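Local coordinates for glutathione S-transferase 2 (PDB 1TW9), which probably catalyses the conjugation of glutathione to electrophilic halide substrates, releasing the halide as an anion, at residues Glu37-Val40 / Pro41-Thr45. Sequence-based numbering, arbitrary orientation.
Sequences ETFV and PLKAT. Unlike the reference sequence in segment 37-40: V40 (reference Ala).
F39 O accepts the backbone hydrogen of L42 N at 2.8 Å, an i to i+3 bond bent to 136° at the hydrogen. One residue on, K43 N makes a weak bond of 3.4 Å to V40 O, and a water that donates to this same oxygen and, weakly, to P41 O accepts from A44 N. The next turn is tied by T45, whose hydroxyl OG1 reaches L42 O at 2.5 Å, in the carbonyl plane on a lone pair; T45 N shares that acceptor. P41 suits a turn of this kind: with no N-H it cannot donate a backbone hydrogen bond, and its CD rests 3.3 Å from E37 O and also against T38 O. In the thioredoxin-like N-terminal domain, the chain at 41-45 runs on from helix 36-39 with helical backbone angles but without the regular bonds, at the surface, in the connection to strand 53-56. F39 is its buried anchor. With CG anti to the backbone N (chi1 170°), the ring meets that of F9 on strand 4-9 and approaches the K43 chain obliquely, CE2 lying 4.0 Å from K43 CB. A serine in place of F39 would probably leave F9 without its ring partner and the K43 methylenes without apolar support. Lysine fits because its carbons pack against the ring while NZ extends to G49 O. Farther out, the branched end of L42 straddles T38 O, with CD1 and CD2 each 3.5 Å away. The proline ring, bonded through its N to the carbonyl carbon of V40 (alanine in the reference sequence), brings P41 CD within 3.2 Å of V40 CB, a tight pair between chain neighbours.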
loop_
_atom_site.group_PDB
_atom_site.type_symbol
_atom_site.label_atom_id
_atom_site.label_comp_id
_atom_site.label_asym_id
_atom_site.label_seq_id
_atom_site.Cartn_x
_atom_site.Cartn_y
_atom_site.Cartn_z
ATOM N N GLU A 37 0.550 -27.708 3.727
ATOM C CA GLU A 37 0.440 -28.840 2.844
ATOM C C GLU A 37 -0.633 -28.625 1.781
ATOM O O GLU A 37 -0.443 -29.012 0.621
ATOM C CB GLU A 37 0.175 -30.125 3.654
ATOM C CG GLU A 37 1.370 -30.624 4.457
ATOM C CD GLU A 37 1.665 -29.857 5.751
ATOM O OE1 GLU A 37 0.825 -29.040 6.218
ATOM O OE2 GLU A 37 2.776 -30.104 6.303
ATOM N N THR A 38 -1.758 -28.001 2.133
ATOM C CA THR A 38 -2.763 -27.763 1.100
ATOM C C THR A 38 -2.436 -26.519 0.284
ATOM O O THR A 38 -2.902 -26.392 -0.848
ATOM C CB THR A 38 -4.183 -27.676 1.664
ATOM O OG1 THR A 38 -5.112 -27.394 0.601
ATOM C CG2 THR A 38 -4.313 -26.515 2.569
ATOM N N PHE A 39 -1.643 -25.621 0.856
ATOM C CA PHE A 39 -1.210 -24.405 0.141
ATOM C C PHE A 39 -0.326 -24.732 -1.064
ATOM O O PHE A 39 -0.472 -24.117 -2.121
ATOM C CB PHE A 39 -0.425 -23.496 1.079
ATOM C CG PHE A 39 0.264 -22.338 0.384
ATOM C CD1 PHE A 39 -0.431 -21.184 0.072
ATOM C CD2 PHE A 39 1.594 -22.423 0.010
ATOM C CE1 PHE A 39 0.205 -20.129 -0.567
ATOM C CE2 PHE A 39 2.204 -21.373 -0.622
ATOM C CZ PHE A 39 1.474 -20.210 -0.903
ATOM N N VAL A 40 0.581 -25.697 -0.886
ATOM C CA VAL A 40 1.615 -26.016 -1.905
ATOM C C VAL A 40 1.074 -26.202 -3.339
ATOM O O VAL A 40 1.537 -25.501 -4.253
ATOM C CB VAL A 40 2.455 -27.226 -1.514
ATOM C CG1 VAL A 40 3.546 -27.457 -2.562
ATOM C CG2 VAL A 40 3.068 -27.030 -0.154
ATOM N N PRO A 41 0.094 -27.092 -3.543
ATOM C CA PRO A 41 -0.532 -27.237 -4.856
ATOM C C PRO A 41 -1.383 -26.052 -5.302
ATOM O O PRO A 41 -1.747 -25.973 -6.483
ATOM C CB PRO A 41 -1.426 -28.470 -4.670
ATOM C CG PRO A 41 -0.800 -29.201 -3.489
ATOM C CD PRO A 41 -0.500 -28.041 -2.580
ATOM N N LEU A 42 -1.716 -25.146 -4.382
ATOM C CA LEU A 42 -2.551 -24.008 -4.721
ATOM C C LEU A 42 -1.704 -22.788 -5.097
ATOM O O LEU A 42 -2.216 -21.854 -5.715
ATOM C CB LEU A 42 -3.510 -23.674 -3.560
ATOM C CG LEU A 42 -4.830 -24.476 -3.481
ATOM C CD1 LEU A 42 -4.618 -25.903 -3.874
ATOM C CD2 LEU A 42 -5.469 -24.389 -2.102
ATOM N N LYS A 43 -0.413 -22.797 -4.756
ATOM C CA LYS A 43 0.449 -21.602 -4.930
ATOM C C LYS A 43 0.409 -21.005 -6.328
ATOM O O LYS A 43 0.226 -19.775 -6.507
ATOM C CB LYS A 43 1.873 -21.965 -4.520
ATOM C CG LYS A 43 2.954 -20.932 -4.754
ATOM C CD LYS A 43 4.233 -21.401 -4.102
ATOM C CE LYS A 43 5.417 -20.489 -4.319
ATOM N NZ LYS A 43 5.328 -19.336 -3.358
ATOM N N ALA A 44 0.532 -21.873 -7.332
ATOM C CA ALA A 44 0.500 -21.438 -8.726
ATOM C C ALA A 44 -0.842 -20.772 -9.109
ATOM O O ALA A 44 -0.899 -20.099 -10.133
ATOM C CB ALA A 44 0.784 -22.587 -9.638
ATOM N N THR A 45 -1.900 -20.967 -8.302
ATOM C CA THR A 45 -3.249 -20.483 -8.635
ATOM C C THR A 45 -3.465 -19.063 -8.095
ATOM O O THR A 45 -4.451 -18.432 -8.436
ATOM C CB THR A 45 -4.393 -21.401 -8.057
ATOM O OG1 THR A 45 -4.472 -21.278 -6.627
ATOM C CG2 THR A 45 -4.185 -22.934 -8.331
HETATM O O HOH W 1 0.710 -24.808 -7.242
#